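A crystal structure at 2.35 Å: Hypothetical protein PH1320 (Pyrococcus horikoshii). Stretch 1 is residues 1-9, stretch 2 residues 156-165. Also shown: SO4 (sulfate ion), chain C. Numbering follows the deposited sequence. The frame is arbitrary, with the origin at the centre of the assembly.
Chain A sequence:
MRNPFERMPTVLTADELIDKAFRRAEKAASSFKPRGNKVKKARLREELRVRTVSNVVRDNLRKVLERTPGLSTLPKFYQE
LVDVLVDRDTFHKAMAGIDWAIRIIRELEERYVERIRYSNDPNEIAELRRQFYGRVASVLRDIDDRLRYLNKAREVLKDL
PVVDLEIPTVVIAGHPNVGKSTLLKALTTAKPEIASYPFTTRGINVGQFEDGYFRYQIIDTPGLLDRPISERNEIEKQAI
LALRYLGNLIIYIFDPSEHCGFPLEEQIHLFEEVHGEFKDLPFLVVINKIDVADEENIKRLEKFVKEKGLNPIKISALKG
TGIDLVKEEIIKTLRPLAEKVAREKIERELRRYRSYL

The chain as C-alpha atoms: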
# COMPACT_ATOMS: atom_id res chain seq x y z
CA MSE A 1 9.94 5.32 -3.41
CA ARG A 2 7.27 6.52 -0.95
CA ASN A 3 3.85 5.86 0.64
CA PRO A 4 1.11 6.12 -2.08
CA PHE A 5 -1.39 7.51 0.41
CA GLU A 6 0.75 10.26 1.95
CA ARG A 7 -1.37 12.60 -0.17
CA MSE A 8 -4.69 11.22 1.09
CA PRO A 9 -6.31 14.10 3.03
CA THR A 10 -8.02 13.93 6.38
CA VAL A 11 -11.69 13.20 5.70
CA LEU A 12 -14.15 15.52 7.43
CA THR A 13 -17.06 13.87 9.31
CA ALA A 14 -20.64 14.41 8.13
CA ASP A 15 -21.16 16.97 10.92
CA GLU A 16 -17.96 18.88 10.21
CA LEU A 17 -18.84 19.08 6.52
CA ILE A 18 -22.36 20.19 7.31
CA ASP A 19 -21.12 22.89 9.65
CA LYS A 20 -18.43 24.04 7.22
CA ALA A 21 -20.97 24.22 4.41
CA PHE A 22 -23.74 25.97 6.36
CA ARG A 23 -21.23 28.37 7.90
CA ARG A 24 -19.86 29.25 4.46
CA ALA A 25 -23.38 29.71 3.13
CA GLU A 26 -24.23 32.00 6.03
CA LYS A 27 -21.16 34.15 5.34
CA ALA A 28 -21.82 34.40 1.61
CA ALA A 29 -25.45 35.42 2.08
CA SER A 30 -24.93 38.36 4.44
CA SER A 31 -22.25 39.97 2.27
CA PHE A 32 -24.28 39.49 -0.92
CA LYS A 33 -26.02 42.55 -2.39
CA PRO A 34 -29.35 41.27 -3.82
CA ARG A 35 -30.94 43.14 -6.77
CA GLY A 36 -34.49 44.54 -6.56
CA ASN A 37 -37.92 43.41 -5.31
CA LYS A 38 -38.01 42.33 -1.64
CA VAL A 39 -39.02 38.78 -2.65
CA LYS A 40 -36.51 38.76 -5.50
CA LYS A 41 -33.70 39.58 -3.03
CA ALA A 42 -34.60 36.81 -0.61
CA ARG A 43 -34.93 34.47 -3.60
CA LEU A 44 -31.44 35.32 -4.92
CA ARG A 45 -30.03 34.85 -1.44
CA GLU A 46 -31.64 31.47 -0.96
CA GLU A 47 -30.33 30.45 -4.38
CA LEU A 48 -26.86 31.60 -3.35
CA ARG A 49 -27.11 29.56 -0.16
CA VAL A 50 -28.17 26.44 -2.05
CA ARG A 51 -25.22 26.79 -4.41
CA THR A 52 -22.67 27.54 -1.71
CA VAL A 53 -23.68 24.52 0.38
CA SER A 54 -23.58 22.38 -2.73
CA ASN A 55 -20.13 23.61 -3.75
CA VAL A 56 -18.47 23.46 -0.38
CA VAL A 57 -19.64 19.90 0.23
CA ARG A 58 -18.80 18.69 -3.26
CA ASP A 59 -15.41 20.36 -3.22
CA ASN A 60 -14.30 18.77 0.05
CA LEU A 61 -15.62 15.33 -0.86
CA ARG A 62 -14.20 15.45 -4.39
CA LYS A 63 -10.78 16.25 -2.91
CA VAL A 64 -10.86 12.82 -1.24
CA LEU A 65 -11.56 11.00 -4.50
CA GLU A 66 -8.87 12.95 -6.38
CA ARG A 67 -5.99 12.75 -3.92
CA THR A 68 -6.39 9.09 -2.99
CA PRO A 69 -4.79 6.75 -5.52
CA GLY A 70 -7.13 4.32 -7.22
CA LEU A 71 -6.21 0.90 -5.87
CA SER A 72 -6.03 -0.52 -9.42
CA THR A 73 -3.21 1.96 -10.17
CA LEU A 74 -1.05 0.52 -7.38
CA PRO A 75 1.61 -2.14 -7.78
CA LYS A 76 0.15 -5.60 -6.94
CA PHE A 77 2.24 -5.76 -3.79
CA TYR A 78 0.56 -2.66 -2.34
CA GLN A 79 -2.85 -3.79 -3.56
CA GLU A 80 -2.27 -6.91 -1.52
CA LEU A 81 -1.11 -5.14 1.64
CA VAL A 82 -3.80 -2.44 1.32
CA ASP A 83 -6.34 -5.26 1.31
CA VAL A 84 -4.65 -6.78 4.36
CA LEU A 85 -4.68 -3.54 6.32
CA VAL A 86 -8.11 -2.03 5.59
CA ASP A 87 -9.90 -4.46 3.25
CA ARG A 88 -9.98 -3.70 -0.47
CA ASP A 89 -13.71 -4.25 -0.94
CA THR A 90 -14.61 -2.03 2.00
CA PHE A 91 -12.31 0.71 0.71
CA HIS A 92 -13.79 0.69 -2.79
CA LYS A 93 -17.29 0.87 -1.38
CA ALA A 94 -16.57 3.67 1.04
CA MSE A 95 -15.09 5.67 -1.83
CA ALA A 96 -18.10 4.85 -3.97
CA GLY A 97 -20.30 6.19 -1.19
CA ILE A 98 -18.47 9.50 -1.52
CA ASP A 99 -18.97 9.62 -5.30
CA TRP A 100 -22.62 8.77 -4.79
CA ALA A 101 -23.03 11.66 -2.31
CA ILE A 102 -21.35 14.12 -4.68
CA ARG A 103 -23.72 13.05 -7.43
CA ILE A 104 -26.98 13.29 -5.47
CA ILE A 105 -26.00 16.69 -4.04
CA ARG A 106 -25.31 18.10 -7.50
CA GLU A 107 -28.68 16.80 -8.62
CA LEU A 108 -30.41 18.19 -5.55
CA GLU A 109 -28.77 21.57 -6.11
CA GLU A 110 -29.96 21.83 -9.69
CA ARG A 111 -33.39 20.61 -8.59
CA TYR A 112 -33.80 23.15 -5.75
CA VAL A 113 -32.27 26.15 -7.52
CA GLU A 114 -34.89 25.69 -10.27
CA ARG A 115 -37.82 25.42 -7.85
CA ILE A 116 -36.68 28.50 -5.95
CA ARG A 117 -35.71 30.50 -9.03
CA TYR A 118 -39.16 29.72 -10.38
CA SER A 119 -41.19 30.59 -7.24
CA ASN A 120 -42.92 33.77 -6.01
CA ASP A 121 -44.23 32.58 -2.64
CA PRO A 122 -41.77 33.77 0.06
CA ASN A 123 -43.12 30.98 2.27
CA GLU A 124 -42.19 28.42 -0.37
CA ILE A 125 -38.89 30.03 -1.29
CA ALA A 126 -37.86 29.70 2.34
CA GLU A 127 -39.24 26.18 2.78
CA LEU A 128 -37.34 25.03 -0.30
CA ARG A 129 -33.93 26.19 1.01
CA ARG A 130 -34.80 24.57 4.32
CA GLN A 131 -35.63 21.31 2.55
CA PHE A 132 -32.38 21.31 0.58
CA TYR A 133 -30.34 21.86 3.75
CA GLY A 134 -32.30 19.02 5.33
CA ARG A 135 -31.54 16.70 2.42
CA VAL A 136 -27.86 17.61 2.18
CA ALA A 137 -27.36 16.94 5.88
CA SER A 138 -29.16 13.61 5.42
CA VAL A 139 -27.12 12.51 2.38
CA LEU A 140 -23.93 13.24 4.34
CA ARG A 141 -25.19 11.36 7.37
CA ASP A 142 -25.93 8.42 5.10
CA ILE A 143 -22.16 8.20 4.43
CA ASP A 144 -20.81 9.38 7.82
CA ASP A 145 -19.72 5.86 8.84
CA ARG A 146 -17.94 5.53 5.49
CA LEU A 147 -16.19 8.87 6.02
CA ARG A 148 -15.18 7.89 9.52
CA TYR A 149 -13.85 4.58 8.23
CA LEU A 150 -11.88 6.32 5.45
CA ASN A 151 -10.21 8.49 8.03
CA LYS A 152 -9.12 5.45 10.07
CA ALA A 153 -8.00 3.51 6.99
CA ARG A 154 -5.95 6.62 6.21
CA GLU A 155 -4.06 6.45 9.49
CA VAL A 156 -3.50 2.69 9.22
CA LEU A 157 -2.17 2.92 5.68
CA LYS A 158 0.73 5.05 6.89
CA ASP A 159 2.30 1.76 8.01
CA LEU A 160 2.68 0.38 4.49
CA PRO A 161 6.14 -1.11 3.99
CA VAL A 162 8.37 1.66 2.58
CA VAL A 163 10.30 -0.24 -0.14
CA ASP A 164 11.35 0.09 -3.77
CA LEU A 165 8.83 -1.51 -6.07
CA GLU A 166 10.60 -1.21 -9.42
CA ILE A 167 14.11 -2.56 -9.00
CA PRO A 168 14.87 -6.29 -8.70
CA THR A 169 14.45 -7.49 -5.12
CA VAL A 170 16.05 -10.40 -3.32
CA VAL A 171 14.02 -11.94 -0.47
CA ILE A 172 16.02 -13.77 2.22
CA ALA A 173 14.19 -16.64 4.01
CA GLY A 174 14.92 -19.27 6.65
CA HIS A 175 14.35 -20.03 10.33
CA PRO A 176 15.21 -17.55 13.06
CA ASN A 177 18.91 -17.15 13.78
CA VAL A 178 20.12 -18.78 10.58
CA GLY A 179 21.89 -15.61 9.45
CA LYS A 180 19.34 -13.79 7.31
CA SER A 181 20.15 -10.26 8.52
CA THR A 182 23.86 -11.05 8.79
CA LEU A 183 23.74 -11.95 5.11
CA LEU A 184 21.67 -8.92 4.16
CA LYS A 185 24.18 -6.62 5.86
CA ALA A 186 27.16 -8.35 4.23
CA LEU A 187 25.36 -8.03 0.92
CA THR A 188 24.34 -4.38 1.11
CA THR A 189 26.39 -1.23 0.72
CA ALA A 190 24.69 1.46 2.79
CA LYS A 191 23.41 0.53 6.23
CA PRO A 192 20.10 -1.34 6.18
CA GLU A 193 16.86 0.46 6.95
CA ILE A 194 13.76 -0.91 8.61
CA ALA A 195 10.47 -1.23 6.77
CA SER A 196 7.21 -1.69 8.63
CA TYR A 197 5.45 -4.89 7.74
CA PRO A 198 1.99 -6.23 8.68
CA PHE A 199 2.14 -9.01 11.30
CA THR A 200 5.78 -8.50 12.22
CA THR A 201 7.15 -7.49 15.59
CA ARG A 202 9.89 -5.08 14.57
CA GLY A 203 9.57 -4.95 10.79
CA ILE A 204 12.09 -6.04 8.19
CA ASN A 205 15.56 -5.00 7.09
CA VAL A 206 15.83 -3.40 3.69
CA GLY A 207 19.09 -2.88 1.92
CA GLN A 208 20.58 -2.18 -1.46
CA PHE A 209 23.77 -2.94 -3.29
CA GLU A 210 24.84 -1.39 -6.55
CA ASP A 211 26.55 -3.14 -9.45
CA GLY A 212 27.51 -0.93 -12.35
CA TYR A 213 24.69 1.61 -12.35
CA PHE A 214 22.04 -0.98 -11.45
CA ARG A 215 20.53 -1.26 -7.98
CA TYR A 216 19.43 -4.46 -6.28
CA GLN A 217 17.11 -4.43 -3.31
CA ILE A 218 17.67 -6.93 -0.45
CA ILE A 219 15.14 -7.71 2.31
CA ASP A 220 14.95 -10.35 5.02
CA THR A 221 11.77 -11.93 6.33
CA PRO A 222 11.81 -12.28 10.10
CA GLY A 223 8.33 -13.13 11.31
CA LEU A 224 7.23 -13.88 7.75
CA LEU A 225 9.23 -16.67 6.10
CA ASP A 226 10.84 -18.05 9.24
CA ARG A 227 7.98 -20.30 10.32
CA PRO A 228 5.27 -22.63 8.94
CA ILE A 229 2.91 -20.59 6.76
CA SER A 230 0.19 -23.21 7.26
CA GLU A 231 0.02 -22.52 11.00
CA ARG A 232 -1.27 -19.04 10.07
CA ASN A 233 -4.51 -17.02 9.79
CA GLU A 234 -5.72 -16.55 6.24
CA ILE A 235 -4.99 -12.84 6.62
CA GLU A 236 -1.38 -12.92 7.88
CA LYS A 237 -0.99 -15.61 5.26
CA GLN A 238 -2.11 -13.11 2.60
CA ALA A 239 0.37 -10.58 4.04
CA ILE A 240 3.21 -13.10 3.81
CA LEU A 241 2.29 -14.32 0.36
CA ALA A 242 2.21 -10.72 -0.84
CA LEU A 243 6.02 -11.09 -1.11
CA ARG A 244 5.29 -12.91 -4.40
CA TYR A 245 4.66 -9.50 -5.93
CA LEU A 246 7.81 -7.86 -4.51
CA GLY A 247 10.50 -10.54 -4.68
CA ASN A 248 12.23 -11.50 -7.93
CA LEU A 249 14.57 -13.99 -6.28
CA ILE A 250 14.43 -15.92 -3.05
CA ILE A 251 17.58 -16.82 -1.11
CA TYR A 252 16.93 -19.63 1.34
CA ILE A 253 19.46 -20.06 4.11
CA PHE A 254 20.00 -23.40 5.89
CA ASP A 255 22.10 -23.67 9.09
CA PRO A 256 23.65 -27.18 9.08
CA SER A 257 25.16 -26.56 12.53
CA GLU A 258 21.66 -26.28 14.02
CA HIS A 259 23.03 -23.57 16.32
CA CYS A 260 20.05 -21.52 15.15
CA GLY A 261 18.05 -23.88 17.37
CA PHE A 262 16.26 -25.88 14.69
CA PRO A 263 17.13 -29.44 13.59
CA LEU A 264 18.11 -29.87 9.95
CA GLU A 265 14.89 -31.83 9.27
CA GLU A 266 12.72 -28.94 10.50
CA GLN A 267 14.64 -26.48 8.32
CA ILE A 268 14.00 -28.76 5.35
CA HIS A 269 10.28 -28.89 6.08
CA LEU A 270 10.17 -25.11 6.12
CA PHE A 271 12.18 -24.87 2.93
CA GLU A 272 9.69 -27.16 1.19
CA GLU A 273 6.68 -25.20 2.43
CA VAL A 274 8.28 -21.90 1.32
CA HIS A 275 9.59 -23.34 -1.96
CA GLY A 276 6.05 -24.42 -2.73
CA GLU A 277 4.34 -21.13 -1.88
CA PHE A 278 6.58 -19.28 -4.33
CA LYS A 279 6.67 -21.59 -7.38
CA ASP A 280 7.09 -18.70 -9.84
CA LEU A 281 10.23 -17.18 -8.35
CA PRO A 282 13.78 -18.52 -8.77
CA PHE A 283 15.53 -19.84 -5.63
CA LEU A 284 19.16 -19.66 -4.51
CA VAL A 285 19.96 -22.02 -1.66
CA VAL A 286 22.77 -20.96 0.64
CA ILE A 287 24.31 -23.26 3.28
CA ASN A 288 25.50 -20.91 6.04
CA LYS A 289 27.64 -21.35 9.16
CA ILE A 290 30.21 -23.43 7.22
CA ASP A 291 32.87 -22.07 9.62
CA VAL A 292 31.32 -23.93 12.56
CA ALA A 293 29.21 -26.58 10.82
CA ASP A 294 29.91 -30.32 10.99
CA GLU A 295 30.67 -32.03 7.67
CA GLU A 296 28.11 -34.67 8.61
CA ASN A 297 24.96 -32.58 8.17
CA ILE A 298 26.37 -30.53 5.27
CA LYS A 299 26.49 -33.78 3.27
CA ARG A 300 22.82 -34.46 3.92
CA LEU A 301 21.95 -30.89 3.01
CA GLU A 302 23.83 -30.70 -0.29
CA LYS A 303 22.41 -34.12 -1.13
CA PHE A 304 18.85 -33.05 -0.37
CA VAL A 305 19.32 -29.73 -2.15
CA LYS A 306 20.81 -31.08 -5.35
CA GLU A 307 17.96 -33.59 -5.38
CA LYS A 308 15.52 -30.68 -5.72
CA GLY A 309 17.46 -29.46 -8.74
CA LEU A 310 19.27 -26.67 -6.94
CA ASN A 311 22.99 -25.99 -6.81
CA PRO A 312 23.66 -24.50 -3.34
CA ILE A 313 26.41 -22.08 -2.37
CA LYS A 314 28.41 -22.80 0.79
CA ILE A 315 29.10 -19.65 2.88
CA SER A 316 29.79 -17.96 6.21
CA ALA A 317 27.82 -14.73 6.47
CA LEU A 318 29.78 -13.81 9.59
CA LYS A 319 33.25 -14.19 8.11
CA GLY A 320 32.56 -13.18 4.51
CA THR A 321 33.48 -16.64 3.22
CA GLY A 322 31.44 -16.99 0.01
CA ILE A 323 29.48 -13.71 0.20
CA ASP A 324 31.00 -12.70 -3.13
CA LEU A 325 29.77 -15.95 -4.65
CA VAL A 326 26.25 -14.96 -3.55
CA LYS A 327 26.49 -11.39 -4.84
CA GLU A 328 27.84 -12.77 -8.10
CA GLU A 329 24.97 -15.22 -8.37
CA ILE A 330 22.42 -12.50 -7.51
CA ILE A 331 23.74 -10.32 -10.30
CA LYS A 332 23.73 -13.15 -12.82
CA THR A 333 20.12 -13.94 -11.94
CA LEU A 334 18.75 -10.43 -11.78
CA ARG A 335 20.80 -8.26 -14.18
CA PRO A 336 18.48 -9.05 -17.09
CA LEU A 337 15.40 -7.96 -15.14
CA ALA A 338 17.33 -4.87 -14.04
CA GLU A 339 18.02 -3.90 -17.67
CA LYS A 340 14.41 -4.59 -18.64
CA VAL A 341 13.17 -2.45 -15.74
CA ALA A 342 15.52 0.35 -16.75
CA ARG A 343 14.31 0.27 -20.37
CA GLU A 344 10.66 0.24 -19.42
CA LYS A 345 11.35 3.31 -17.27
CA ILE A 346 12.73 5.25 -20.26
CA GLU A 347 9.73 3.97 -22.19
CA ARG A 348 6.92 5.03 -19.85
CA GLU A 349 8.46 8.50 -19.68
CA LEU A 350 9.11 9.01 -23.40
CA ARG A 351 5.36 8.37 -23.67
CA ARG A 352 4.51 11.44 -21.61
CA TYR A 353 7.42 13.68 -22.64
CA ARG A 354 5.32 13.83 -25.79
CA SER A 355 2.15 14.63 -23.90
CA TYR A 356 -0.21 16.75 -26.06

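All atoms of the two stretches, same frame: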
# COMPACT_ATOMS: atom_id res chain seq x y z
N MSE A 1 10.95 6.12 -4.16
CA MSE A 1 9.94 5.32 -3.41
C MSE A 1 9.24 6.19 -2.37
O MSE A 1 9.77 7.23 -1.97
CB MSE A 1 10.62 4.13 -2.72
CG MSE A 1 11.55 4.53 -1.59
SE MSE A 1 12.62 3.07 -0.90
CE MSE A 1 14.37 3.88 -1.01
N ARG A 2 8.04 5.78 -1.95
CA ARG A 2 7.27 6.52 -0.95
C ARG A 2 5.97 5.79 -0.59
O ARG A 2 5.73 4.68 -1.06
CB ARG A 2 6.93 7.91 -1.47
CG ARG A 2 5.90 7.92 -2.59
CD ARG A 2 5.67 9.33 -3.12
NE ARG A 2 5.43 10.30 -2.05
CZ ARG A 2 6.38 10.89 -1.33
NH1 ARG A 2 7.66 10.60 -1.55
NH2 ARG A 2 6.07 11.76 -0.39
N ASN A 3 5.14 6.42 0.24
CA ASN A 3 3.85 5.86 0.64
C ASN A 3 2.80 6.50 -0.28
O ASN A 3 2.59 7.71 -0.24
CB ASN A 3 3.56 6.19 2.11
CG ASN A 3 2.39 5.39 2.67
OD1 ASN A 3 1.27 5.52 2.20
ND2 ASN A 3 2.66 4.57 3.67
N PRO A 4 2.13 5.69 -1.11
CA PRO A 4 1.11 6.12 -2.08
C PRO A 4 -0.04 6.94 -1.51
O PRO A 4 -0.70 7.68 -2.24
CB PRO A 4 0.59 4.80 -2.65
CG PRO A 4 1.61 3.78 -2.28
CD PRO A 4 2.09 4.23 -0.94
N PHE A 5 -0.29 6.80 -0.21
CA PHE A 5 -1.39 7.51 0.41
C PHE A 5 -0.99 8.77 1.17
O PHE A 5 -1.85 9.49 1.68
CB PHE A 5 -2.15 6.55 1.35
CG PHE A 5 -2.75 5.36 0.64
CD1 PHE A 5 -1.98 4.24 0.36
CD2 PHE A 5 -4.06 5.39 0.18
CE1 PHE A 5 -2.50 3.19 -0.37
CE2 PHE A 5 -4.59 4.34 -0.55
CZ PHE A 5 -3.80 3.23 -0.83
N GLU A 6 0.30 9.07 1.22
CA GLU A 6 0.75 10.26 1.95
C GLU A 6 -0.05 11.49 1.56
O GLU A 6 -0.21 12.41 2.35
CB GLU A 6 2.24 10.50 1.70
CG GLU A 6 2.56 11.17 0.37
CD GLU A 6 3.12 12.57 0.56
OE1 GLU A 6 4.17 12.70 1.22
OE2 GLU A 6 2.50 13.54 0.06
N ARG A 7 -0.58 11.49 0.34
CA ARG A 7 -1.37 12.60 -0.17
C ARG A 7 -2.85 12.52 0.22
O ARG A 7 -3.59 13.50 0.07
CB ARG A 7 -1.28 12.66 -1.70
CG ARG A 7 -0.02 13.32 -2.26
CD ARG A 7 -0.36 14.69 -2.86
NE ARG A 7 -1.31 14.58 -3.97
CZ ARG A 7 -2.01 15.60 -4.46
NH1 ARG A 7 -1.89 16.82 -3.94
NH2 ARG A 7 -2.85 15.40 -5.48
N MSE A 8 -3.29 11.36 0.70
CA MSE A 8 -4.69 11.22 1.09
C MSE A 8 -4.99 12.16 2.27
O MSE A 8 -4.42 12.05 3.35
CB MSE A 8 -5.01 9.76 1.46
CG MSE A 8 -6.47 9.53 1.83
SE MSE A 8 -6.90 7.68 2.30
CE MSE A 8 -5.26 7.22 3.21
N PRO A 9 -5.89 13.11 2.05
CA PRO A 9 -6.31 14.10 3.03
C PRO A 9 -7.16 13.56 4.17
O PRO A 9 -7.76 12.49 4.08
CB PRO A 9 -7.09 15.09 2.18
CG PRO A 9 -7.82 14.16 1.25
CD PRO A 9 -6.76 13.14 0.86
N VAL A 156 -4.08 4.03 9.27
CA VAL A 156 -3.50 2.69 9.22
C VAL A 156 -2.58 2.49 8.03
O VAL A 156 -1.57 1.80 8.13
CB VAL A 156 -4.60 1.58 9.14
CG1 VAL A 156 -3.96 0.25 8.81
CG2 VAL A 156 -5.35 1.47 10.47
N LEU A 157 -2.95 3.09 6.90
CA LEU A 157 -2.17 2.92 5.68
C LEU A 157 -0.79 3.56 5.72
O LEU A 157 0.05 3.28 4.86
CB LEU A 157 -2.96 3.43 4.48
CG LEU A 157 -4.15 2.54 4.13
CD1 LEU A 157 -4.94 3.19 3.01
CD2 LEU A 157 -3.67 1.15 3.73
N LYS A 158 -0.55 4.39 6.72
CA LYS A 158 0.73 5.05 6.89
C LYS A 158 1.79 3.99 7.19
O LYS A 158 2.98 4.22 6.97
CB LYS A 158 0.68 6.07 8.03
CG LYS A 158 -0.18 7.28 7.73
CD LYS A 158 -0.11 8.29 8.86
CE LYS A 158 -0.75 9.60 8.45
NZ LYS A 158 -0.81 10.56 9.58
N ASP A 159 1.37 2.83 7.69
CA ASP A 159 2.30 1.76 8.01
C ASP A 159 2.62 0.83 6.84
O ASP A 159 3.12 -0.27 7.05
CB ASP A 159 1.77 0.89 9.15
CG ASP A 159 1.55 1.68 10.42
OD1 ASP A 159 2.43 2.50 10.78
OD2 ASP A 159 0.50 1.46 11.07
N LEU A 160 2.34 1.25 5.61
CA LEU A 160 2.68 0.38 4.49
C LEU A 160 4.19 0.27 4.43
O LEU A 160 4.90 1.23 4.69
CB LEU A 160 2.17 0.95 3.17
CG LEU A 160 0.69 0.73 2.88
CD1 LEU A 160 0.32 1.49 1.60
CD2 LEU A 160 0.40 -0.76 2.75
N PRO A 161 4.70 -0.91 4.09
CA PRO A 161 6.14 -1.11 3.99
C PRO A 161 6.74 -0.11 3.01
O PRO A 161 6.32 -0.07 1.85
CB PRO A 161 6.27 -2.52 3.45
CG PRO A 161 4.99 -3.16 3.82
CD PRO A 161 3.97 -2.10 3.63
N VAL A 162 7.70 0.69 3.46
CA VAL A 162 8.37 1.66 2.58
C VAL A 162 9.53 0.95 1.86
O VAL A 162 10.62 0.82 2.40
CB VAL A 162 8.95 2.85 3.40
CG1 VAL A 162 9.92 3.67 2.55
CG2 VAL A 162 7.82 3.73 3.92
N VAL A 163 9.27 0.47 0.64
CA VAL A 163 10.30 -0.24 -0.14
C VAL A 163 10.21 0.09 -1.62
O VAL A 163 9.19 0.59 -2.11
CB VAL A 163 10.17 -1.76 0.02
CG1 VAL A 163 10.53 -2.16 1.41
CG2 VAL A 163 8.77 -2.20 -0.29
N ASP A 164 11.30 -0.19 -2.34
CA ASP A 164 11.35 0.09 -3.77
C ASP A 164 10.58 -0.98 -4.50
O ASP A 164 10.83 -2.17 -4.34
CB ASP A 164 12.81 0.10 -4.26
CG ASP A 164 12.95 0.77 -5.63
OD1 ASP A 164 12.29 0.31 -6.58
OD2 ASP A 164 13.73 1.75 -5.74
N LEU A 165 9.64 -0.55 -5.34
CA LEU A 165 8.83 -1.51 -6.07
C LEU A 165 9.18 -1.71 -7.54
O LEU A 165 8.51 -2.47 -8.22
CB LEU A 165 7.36 -1.14 -5.93
CG LEU A 165 6.90 -1.07 -4.48
CD1 LEU A 165 5.41 -0.91 -4.47
CD2 LEU A 165 7.29 -2.33 -3.73
S SO4 C . -1.90 13.66 10.04
O1 SO4 C . -0.54 13.27 9.42
O2 SO4 C . -1.74 14.72 11.12
O3 SO4 C . -2.73 14.26 8.89
O4 SO4 C . -2.53 12.42 10.69

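Neither stretch has regular strand or helix pairing with the other; the first is shaped by two turns, and the second by two local backbone hydrogen bonds followed by an extended run. In the first, two type I beta turns overlap, Asn3 to Glu6 and Phe5 to Met8, closed by backbone hydrogen bonds from Glu6 N to Asn3 O (3.0 Å) and from Met8 N to Phe5 O (2.6 Å). In the second, Asp159 N bonds to Val156 O at 3.1 Å and Leu160 N to Leu157 O at 3.2 Å, after which the chain runs out in an extended course through Pro161 to Asp164. The backbones approach at two places: the CA atoms of Met1 and Asp164 lie 5.4 Å apart, and those of Phe5 and Leu157 lie 7.0 Å apart. Side chains fill the wider gap, and the contact buries 463 Å² summed over both sides.

The one hydrogen bond between the stretches comes from Asn3. Its CA-to-CB bond points sideways, but with chi1 at -168° (t) the amide end comes nearer, and ND2 donates to Leu157 O at 3.1 Å with an N-H...O angle of 165°, close to linear. Asn3 ND2 is also 3.3 Å from Lys158 O, but the angle there is poor and no hydrogen bond is assigned. The other end of the amide is occupied as well: Phe5 N donates to Asn3 OD1 at 3.1 Å and 155°. An asparagine suits this position because its short side chain carries a donor and an acceptor together, so that the same group braces its own turn and reaches a carbonyl of the other stretch.

Beside this polar link lies an apolar cluster. Phe5, Leu157 and Leu160 are all buried, and each directs its CA-to-CB bond toward the opposing stretch. Leu157 CD1 sits over one face of the Phe5 ring, 3.7 Å from the centroid and 11° off the ring normal, which is the geometry of a CH-pi contact. The same methyl, Leu157 CD1, is 4.0 Å from CE of Met8, a buried selenomethionine. Leu160 CD1 approaches the ring obliquely, 3.8 Å from Phe5 CD1, and also packs 4.1 Å from Pro4 CD. A flat aromatic ring offers a broad surface to branched leucine side chains, and the long side chain of Met8 extends the apolar surface around Leu157.

At the chain start the packing is looser. Met1, also selenomethionine, points its CA-to-CB bond toward the second stretch; its SE lies 3.8 Å from Asp164 N and 4.4 Å from Val162 CG1. Because Met1 is exposed and poorly ordered, these distances are weaker evidence than those around Phe5.

The charged side chains contribute little across the contact. The CA-to-CB bond of Arg2 points away from the second stretch, and its NH2 forms a salt bridge with Glu6 OE1 at 2.7 Å, within the first stretch; the hydrogen bond in it is weak, at 134°. The CA-to-CB bond of Lys158 likewise points away from the first, and its NZ donates to sulfate O1 at 2.7 Å and to sulfate O4 at 2.8 Å.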